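Local coordinates for protein cytochrome P450 (Zobellia galactanivorans, PDB 6G5O) that belongs to the cytochrome P450 family of haem-thiolate proteins and binds protoporphyrin IX containing Fe, the iron carrying a thiolate sulfur on one face and a water on the other, at residues A[68-73]-A[214-219]; A[82-87]-A[327-332]. All blocks are in the same frame, centred on the assembly; numbering follows the deposited sequence.

Contact 1: residues A[68-73]-A[214-219]; sequences TRQIPF and MVLTFA. With HEM (protoporphyrin IX containing Fe), chain C.
Leu216, on helix 207-220, lies between the loop 68-73 and the haem, on the face of the porphyrin that carries the iron-bound water. Its CB lies against the amide end of Gln70, 3.7 Å from OE1. With CG anti to the backbone N (chi1 168°), the side chain runs from the helix toward the porphyrin, and CG comes within 3.7 Å of the haem methyl CMD. There the two branches part. CD1 touches Gln70 OE1 at 3.5 Å and also meets CB of Phe73, approaching that ring obliquely. CD2 has more partners: it is 3.3 Å from the carbonyl O of Ile71 and also touches Phe73 CB and haem CMD, while the Pro72 side chain crosses that of Leu216 at about a right angle. A cis peptide joins Ile71 to Pro72 at this point.

Gln70, extended beyond CG, crosses the Val215 side chain at about a right angle, its NE2 3.4 Å from Val215 CG1. Phe73 turns its ring away, edge-on to the propionate oxygen O1A. Across these segments the amide tip of Gln70 and the carbonyl O of Ile71 meet carbon of Val215 and Leu216, so the contact is van der Waals packing without a hydrogen bond; backbone bonding between Ile71 and Gly212 adds a directional tie to the helix.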
loop_
_atom_site.group_PDB
_atom_site.type_symbol
_atom_site.label_atom_id
_atom_site.label_comp_id
_atom_site.label_asym_id
_atom_site.label_seq_id
_atom_site.Cartn_x
_atom_site.Cartn_y
_atom_site.Cartn_z
ATOM N N THR A 68 11.371 3.972 17.157
ATOM C CA THR A 68 10.558 5.166 16.905
ATOM C C THR A 68 9.086 4.873 16.522
ATOM O O THR A 68 8.797 4.134 15.553
ATOM C CB THR A 68 11.188 5.968 15.762
ATOM O OG1 THR A 68 12.572 6.215 16.057
ATOM C CG2 THR A 68 10.449 7.293 15.511
ATOM N N ARG A 69 8.176 5.479 17.276
ATOM C CA ARG A 69 6.736 5.316 17.093
ATOM C C ARG A 69 6.288 5.986 15.790
ATOM O O ARG A 69 6.561 7.164 15.565
ATOM C CB ARG A 69 5.984 5.951 18.261
ATOM C CG ARG A 69 4.468 5.936 18.120
ATOM C CD ARG A 69 3.778 6.417 19.402
ATOM N NE ARG A 69 4.184 5.592 20.550
ATOM C CZ ARG A 69 3.767 4.342 20.818
ATOM N NH1 ARG A 69 2.882 3.700 20.056
ATOM N NH2 ARG A 69 4.248 3.709 21.875
ATOM N N GLN A 70 5.612 5.237 14.938
ATOM C CA GLN A 70 5.148 5.789 13.673
ATOM C C GLN A 70 3.852 6.544 13.851
ATOM O O GLN A 70 3.035 6.201 14.721
ATOM C CB GLN A 70 5.072 4.705 12.616
ATOM C CG GLN A 70 6.468 4.273 12.262
ATOM C CD GLN A 70 6.584 3.263 11.157
ATOM O OE1 GLN A 70 5.587 2.840 10.554
ATOM N NE2 GLN A 70 7.837 2.870 10.867
ATOM N N ILE A 71 3.694 7.615 13.080
ATOM C CA ILE A 71 2.602 8.581 13.255
ATOM C C ILE A 71 1.930 8.904 11.895
ATOM O O ILE A 71 2.634 9.293 10.966
ATOM C CB ILE A 71 3.140 9.861 13.909
ATOM C CG1 ILE A 71 3.692 9.506 15.314
ATOM C CG2 ILE A 71 2.049 10.929 14.033
ATOM C CD1 ILE A 71 4.319 10.655 16.067
ATOM N N PRO A 72 0.599 8.737 11.771
ATOM C CA PRO A 72 -0.332 8.398 12.870
ATOM C C PRO A 72 -0.580 6.909 13.131
ATOM O O PRO A 72 -1.390 6.554 13.991
ATOM C CB PRO A 72 -1.673 9.001 12.374
ATOM C CG PRO A 72 -1.385 9.732 11.139
ATOM C CD PRO A 72 -0.151 9.111 10.568
ATOM N N PHE A 73 0.115 6.068 12.388
ATOM C CA PHE A 73 -0.052 4.628 12.371
ATOM C C PHE A 73 -0.119 3.904 13.718
ATOM O O PHE A 73 -0.940 2.980 13.887
ATOM C CB PHE A 73 1.101 4.083 11.573
ATOM C CG PHE A 73 1.105 2.615 11.396
ATOM C CD1 PHE A 73 -0.005 1.950 10.913
ATOM C CD2 PHE A 73 2.296 1.896 11.614
ATOM C CE1 PHE A 73 0.040 0.592 10.731
ATOM C CE2 PHE A 73 2.349 0.539 11.409
ATOM C CZ PHE A 73 1.209 -0.111 10.966
ATOM N N MET A 214 7.705 10.387 8.687
ATOM C CA MET A 214 8.497 10.211 7.467
ATOM C C MET A 214 8.946 8.779 7.200
ATOM O O MET A 214 8.862 8.301 6.046
ATOM C CB MET A 214 9.669 11.176 7.438
ATOM C CG MET A 214 9.299 12.635 7.295
ATOM S SD MET A 214 8.170 12.999 5.928
ATOM C CE MET A 214 9.192 12.385 4.557
ATOM N N VAL A 215 9.349 8.051 8.241
ATOM C CA VAL A 215 9.673 6.627 8.048
ATOM C C VAL A 215 8.436 5.841 7.569
ATOM O O VAL A 215 8.519 4.957 6.694
ATOM C CB VAL A 215 10.189 5.955 9.343
ATOM C CG1 VAL A 215 10.322 4.436 9.145
ATOM C CG2 VAL A 215 11.519 6.550 9.778
ATOM N N LEU A 216 7.301 6.118 8.206
ATOM C CA LEU A 216 6.046 5.513 7.823
ATOM C C LEU A 216 5.698 5.806 6.394
ATOM O O LEU A 216 5.262 4.933 5.685
ATOM C CB LEU A 216 4.929 6.009 8.712
ATOM C CG LEU A 216 3.493 5.693 8.285
ATOM C CD1 LEU A 216 3.207 4.186 8.299
ATOM C CD2 LEU A 216 2.547 6.486 9.202
ATOM N N THR A 217 5.882 7.045 5.994
ATOM C CA THR A 217 5.598 7.468 4.634
ATOM C C THR A 217 6.449 6.743 3.556
ATOM O O THR A 217 5.914 6.323 2.519
ATOM C CB THR A 217 5.743 8.996 4.532
ATOM O OG1 THR A 217 4.775 9.599 5.400
ATOM C CG2 THR A 217 5.506 9.470 3.149
ATOM N N PHE A 218 7.760 6.618 3.788
ATOM C CA PHE A 218 8.627 5.842 2.896
ATOM C C PHE A 218 8.268 4.375 2.865
ATOM O O PHE A 218 8.230 3.762 1.784
ATOM C CB PHE A 218 10.103 5.946 3.278
ATOM C CG PHE A 218 10.780 7.118 2.683
ATOM C CD1 PHE A 218 10.743 8.333 3.318
ATOM C CD2 PHE A 218 11.402 7.018 1.447
ATOM C CE1 PHE A 218 11.355 9.441 2.736
ATOM C CE2 PHE A 218 12.041 8.117 0.876
ATOM C CZ PHE A 218 12.015 9.336 1.520
ATOM N N ALA A 219 7.990 3.803 4.023
ATOM C CA ALA A 219 7.753 2.368 4.079
ATOM C C ALA A 219 6.360 1.920 3.589
ATOM O O ALA A 219 6.225 0.850 3.003
ATOM C CB ALA A 219 7.995 1.857 5.494
HETATM C CHA HEM C . -2.401 2.992 6.115
HETATM C CHB HEM C . -2.772 0.128 2.243
HETATM C CHC HEM C . -0.111 3.208 -0.331
HETATM C CHD HEM C . 0.773 5.719 3.648
HETATM C C1A HEM C . -2.748 1.961 5.270
HETATM C C2A HEM C . -3.573 0.855 5.628
HETATM C C3A HEM C . -3.670 0.090 4.551
HETATM C C4A HEM C . -2.911 0.662 3.505
HETATM C CMA HEM C . -4.471 -1.168 4.494
HETATM C CAA HEM C . -4.288 0.576 6.950
HETATM C CBA HEM C . -3.285 0.088 7.983
HETATM C CGA HEM C . -3.938 -0.103 9.334
HETATM O O1A HEM C . -3.234 -0.084 10.340
HETATM O O2A HEM C . -5.163 -0.262 9.482
HETATM C C1B HEM C . -2.079 0.724 1.210
HETATM C C2B HEM C . -2.134 0.222 -0.107
HETATM C C3B HEM C . -1.361 1.073 -0.863
HETATM C C4B HEM C . -0.870 2.120 0.088
HETATM C CMB HEM C . -2.839 -1.022 -0.557
HETATM C CAB HEM C . -1.048 1.137 -2.288
HETATM C CBB HEM C . -1.631 0.430 -3.237
HETATM C C1C HEM C . 0.368 4.175 0.513
HETATM C C2C HEM C . 1.293 5.158 0.166
HETATM C C3C HEM C . 1.596 5.848 1.313
HETATM C C4C HEM C . 0.810 5.273 2.345
HETATM C CMC HEM C . 1.850 5.428 -1.197
HETATM C CAC HEM C . 2.489 7.004 1.472
HETATM C CBC HEM C . 3.217 7.604 0.536
HETATM C C1D HEM C . -0.088 5.188 4.623
HETATM C C2D HEM C . -0.191 5.775 5.970
HETATM C C3D HEM C . -1.083 5.046 6.661
HETATM C C4D HEM C . -1.482 3.973 5.744
HETATM C CMD HEM C . 0.533 6.998 6.420
HETATM C CAD HEM C . -1.525 5.273 8.096
HETATM C CBD HEM C . -2.853 6.027 8.268
HETATM C CGD HEM C . -3.158 6.260 9.760
HETATM O O1D HEM C . -2.517 5.622 10.668
HETATM O O2D HEM C . -4.048 7.091 10.152
HETATM N NA HEM C . -2.307 1.802 3.966
HETATM N NB HEM C . -1.325 1.822 1.284
HETATM N NC HEM C . 0.098 4.223 1.834
HETATM N ND HEM C . -0.883 4.131 4.553
HETATM FE FE HEM C . -1.114 3.028 3.007
HETATM O O HOH W 1 0.512 1.554 3.500
#

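Contact 2: residues A[82-87]-A[327-332]; sequences VYRAIV and HHNCLG. With HEM (protoporphyrin IX containing Fe), chain C.
Segment 327-332 belongs to the cysteine-ligand loop of the cytochrome P450 fold, which leads into helix 333-350, and Arg84 reaches it from helix 79-92. His327 comes first and brings its carbonyl O near Arg84 NH1, at an angle too poor for a hydrogen bond; its ring packs on Tyr45 and His43. His328 turns its ring edge to the cofactor, and ND1 donates a nearly straight bond (166°) to the propionate oxygen O1D at 2.8 Å.

Asn329 takes part through its backbone. Its carbonyl O receives Arg84 NH1 at 2.7 Å, in both the carbonyl and the guanidinium planes, and a weak second bond from NH2. Since NH1 also donates to O2D of the propionate that His328 holds, at 3.0 Å, one carboxylate is gripped from both segments, and the cation would offset its negative charge. Cys330, with SG anti to the backbone N, points away from helix 79-92 and ligates the iron at 2.3 Å, opposite the water.

Leu331 turns back toward the helix: CD2 lies over one face of the guanidinium, toward its rim, while CD1 meets Val87 CG2 at 3.7 Å and CB faces the haem methyl CMD. Gly332 brings its CA to 3.5 Å from haem C3C, on a side where a CB would collide with the porphyrin.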
loop_
_atom_site.group_PDB
_atom_site.type_symbol
_atom_site.label_atom_id
_atom_site.label_comp_id
_atom_site.label_asym_id
_atom_site.label_seq_id
_atom_site.Cartn_x
_atom_site.Cartn_y
_atom_site.Cartn_z
ATOM N N VAL A 82 -5.805 14.213 15.997
ATOM C CA VAL A 82 -5.040 15.449 16.035
ATOM C C VAL A 82 -3.800 15.367 15.099
ATOM O O VAL A 82 -3.614 16.243 14.256
ATOM C CB VAL A 82 -4.574 15.784 17.475
ATOM C CG1 VAL A 82 -3.770 17.079 17.476
ATOM C CG2 VAL A 82 -5.754 15.913 18.463
ATOM N N TYR A 83 -2.954 14.335 15.227
ATOM C CA TYR A 83 -1.818 14.170 14.295
ATOM C C TYR A 83 -2.334 14.032 12.833
ATOM O O TYR A 83 -1.752 14.527 11.882
ATOM C CB TYR A 83 -1.034 12.916 14.609
ATOM C CG TYR A 83 -0.053 12.982 15.756
ATOM C CD1 TYR A 83 0.957 13.935 15.768
ATOM C CD2 TYR A 83 -0.095 12.052 16.789
ATOM C CE1 TYR A 83 1.892 13.969 16.783
ATOM C CE2 TYR A 83 0.830 12.086 17.824
ATOM C CZ TYR A 83 1.827 13.050 17.811
ATOM O OH TYR A 83 2.765 13.131 18.808
ATOM N N ARG A 84 -3.411 13.289 12.687
ATOM C CA ARG A 84 -3.974 13.035 11.387
ATOM C C ARG A 84 -4.431 14.341 10.719
ATOM O O ARG A 84 -4.181 14.530 9.529
ATOM C CB ARG A 84 -5.110 12.020 11.453
ATOM C CG ARG A 84 -5.527 11.679 10.016
ATOM C CD ARG A 84 -6.009 10.267 9.819
ATOM N NE ARG A 84 -6.608 10.174 8.517
ATOM C CZ ARG A 84 -6.685 9.078 7.779
ATOM N NH1 ARG A 84 -6.151 7.937 8.180
ATOM N NH2 ARG A 84 -7.269 9.165 6.581
ATOM N N ALA A 85 -5.061 15.247 11.482
ATOM C CA ALA A 85 -5.506 16.558 10.940
ATOM C C ALA A 85 -4.339 17.429 10.524
ATOM O O ALA A 85 -4.463 18.211 9.576
ATOM C CB ALA A 85 -6.378 17.326 11.946
ATOM N N ILE A 86 -3.198 17.288 11.200
ATOM C CA ILE A 86 -1.985 17.961 10.753
ATOM C C ILE A 86 -1.508 17.505 9.369
ATOM O O ILE A 86 -1.173 18.323 8.549
ATOM C CB ILE A 86 -0.806 17.731 11.710
ATOM C CG1 ILE A 86 -1.011 18.471 13.023
ATOM C CG2 ILE A 86 0.491 18.245 11.078
ATOM C CD1 ILE A 86 -0.194 17.872 14.158
ATOM N N VAL A 87 -1.437 16.210 9.137
ATOM C CA VAL A 87 -0.808 15.711 7.908
ATOM C C VAL A 87 -1.793 15.481 6.743
ATOM O O VAL A 87 -1.375 15.291 5.624
ATOM C CB VAL A 87 -0.022 14.404 8.187
ATOM C CG1 VAL A 87 1.077 14.676 9.240
ATOM C CG2 VAL A 87 -0.950 13.287 8.644
ATOM N N HIS A 327 -10.562 4.471 11.306
ATOM C CA HIS A 327 -9.582 5.500 11.753
ATOM C C HIS A 327 -8.286 5.566 10.962
ATOM O O HIS A 327 -7.863 6.639 10.551
ATOM C CB HIS A 327 -9.245 5.348 13.241
ATOM C CG HIS A 327 -10.464 5.288 14.110
ATOM N ND1 HIS A 327 -11.041 4.093 14.499
ATOM C CD2 HIS A 327 -11.272 6.269 14.567
ATOM C CE1 HIS A 327 -12.137 4.343 15.180
ATOM N NE2 HIS A 327 -12.299 5.654 15.244
ATOM N N HIS A 328 -7.648 4.435 10.762
ATOM C CA HIS A 328 -6.342 4.410 10.112
ATOM C C HIS A 328 -6.407 4.209 8.599
ATOM O O HIS A 328 -5.396 3.853 7.998
ATOM C CB HIS A 328 -5.486 3.338 10.772
ATOM C CG HIS A 328 -5.192 3.628 12.213
ATOM N ND1 HIS A 328 -4.090 4.355 12.604
ATOM C CD2 HIS A 328 -5.867 3.330 13.355
ATOM C CE1 HIS A 328 -4.075 4.451 13.923
ATOM N NE2 HIS A 328 -5.157 3.868 14.403
ATOM N N ASN A 329 -7.549 4.468 7.957
ATOM C CA ASN A 329 -7.597 4.239 6.512
ATOM C C ASN A 329 -6.458 4.981 5.800
ATOM O O ASN A 329 -6.041 6.079 6.205
ATOM C CB ASN A 329 -8.960 4.563 5.890
ATOM C CG ASN A 329 -9.280 6.047 5.908
ATOM O OD1 ASN A 329 -9.901 6.547 6.855
ATOM N ND2 ASN A 329 -8.828 6.768 4.877
ATOM N N CYS A 330 -5.924 4.342 4.764
ATOM C CA CYS A 330 -4.675 4.787 4.114
ATOM C C CYS A 330 -4.605 6.263 3.707
ATOM O O CYS A 330 -5.348 6.698 2.820
ATOM C CB CYS A 330 -4.406 3.948 2.863
ATOM S SG CYS A 330 -2.831 4.264 2.071
ATOM N N LEU A 331 -3.648 6.981 4.301
ATOM C CA LEU A 331 -3.358 8.380 3.910
ATOM C C LEU A 331 -2.722 8.519 2.518
ATOM O O LEU A 331 -2.865 9.550 1.870
ATOM C CB LEU A 331 -2.442 9.065 4.960
ATOM C CG LEU A 331 -3.149 9.638 6.187
ATOM C CD1 LEU A 331 -2.168 10.095 7.256
ATOM C CD2 LEU A 331 -3.994 10.823 5.783
ATOM N N GLY A 332 -1.981 7.518 2.087
ATOM C CA GLY A 332 -1.416 7.496 0.722
ATOM C C GLY A 332 -2.401 7.144 -0.390
ATOM O O GLY A 332 -2.024 7.044 -1.570
HETATM C CHA HEM C . -2.401 2.992 6.115
HETATM C CHB HEM C . -2.772 0.128 2.243
HETATM C CHC HEM C . -0.111 3.208 -0.331
HETATM C CHD HEM C . 0.773 5.719 3.648
HETATM C C1A HEM C . -2.748 1.961 5.270
HETATM C C2A HEM C . -3.573 0.855 5.628
HETATM C C3A HEM C . -3.670 0.090 4.551
HETATM C C4A HEM C . -2.911 0.662 3.505
HETATM C CMA HEM C . -4.471 -1.168 4.494
HETATM C CAA HEM C . -4.288 0.576 6.950
HETATM C CBA HEM C . -3.285 0.088 7.983
HETATM C CGA HEM C . -3.938 -0.103 9.334
HETATM O O1A HEM C . -3.234 -0.084 10.340
HETATM O O2A HEM C . -5.163 -0.262 9.482
HETATM C C1B HEM C . -2.079 0.724 1.210
HETATM C C2B HEM C . -2.134 0.222 -0.107
HETATM C C3B HEM C . -1.361 1.073 -0.863
HETATM C C4B HEM C . -0.870 2.120 0.088
HETATM C CMB HEM C . -2.839 -1.022 -0.557
HETATM C CAB HEM C . -1.048 1.137 -2.288
HETATM C CBB HEM C . -1.631 0.430 -3.237
HETATM C C1C HEM C . 0.368 4.175 0.513
HETATM C C2C HEM C . 1.293 5.158 0.166
HETATM C C3C HEM C . 1.596 5.848 1.313
HETATM C C4C HEM C . 0.810 5.273 2.345
HETATM C CMC HEM C . 1.850 5.428 -1.197
HETATM C CAC HEM C . 2.489 7.004 1.472
HETATM C CBC HEM C . 3.217 7.604 0.536
HETATM C C1D HEM C . -0.088 5.188 4.623
HETATM C C2D HEM C . -0.191 5.775 5.970
HETATM C C3D HEM C . -1.083 5.046 6.661
HETATM C C4D HEM C . -1.482 3.973 5.744
HETATM C CMD HEM C . 0.533 6.998 6.420
HETATM C CAD HEM C . -1.525 5.273 8.096
HETATM C CBD HEM C . -2.853 6.027 8.268
HETATM C CGD HEM C . -3.158 6.260 9.760
HETATM O O1D HEM C . -2.517 5.622 10.668
HETATM O O2D HEM C . -4.048 7.091 10.152
HETATM N NA HEM C . -2.307 1.802 3.966
HETATM N NB HEM C . -1.325 1.822 1.284
HETATM N NC HEM C . 0.098 4.223 1.834
HETATM N ND HEM C . -0.883 4.131 4.553
HETATM FE FE HEM C . -1.114 3.028 3.007
HETATM O O HOH W 1 0.512 1.554 3.500
#

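Overall arrangement
Both contacts are buried and touch the haem near the propionate bearing O1D and O2D, their centres about 11 Å apart, but they address opposite faces of the porphyrin, and contact 2 also reaches the iron. Contact 1, on the water side, is van der Waals packing that includes the amide of Gln70, whereas contact 2, on the thiolate side, is built on charge, hydrogen bonds and a metal ligand. Neither shares a helix with the other, yet they meet directly: Ile71 CG2 packs on Tyr83 CG at 3.4 Å, and Pro72 touches Leu331. Pro72 and Phe73 pack against the shared propionate, to which Arg84 and His328 both donate; His80 and Arg272 add further hydrogen bonds to the cofactor.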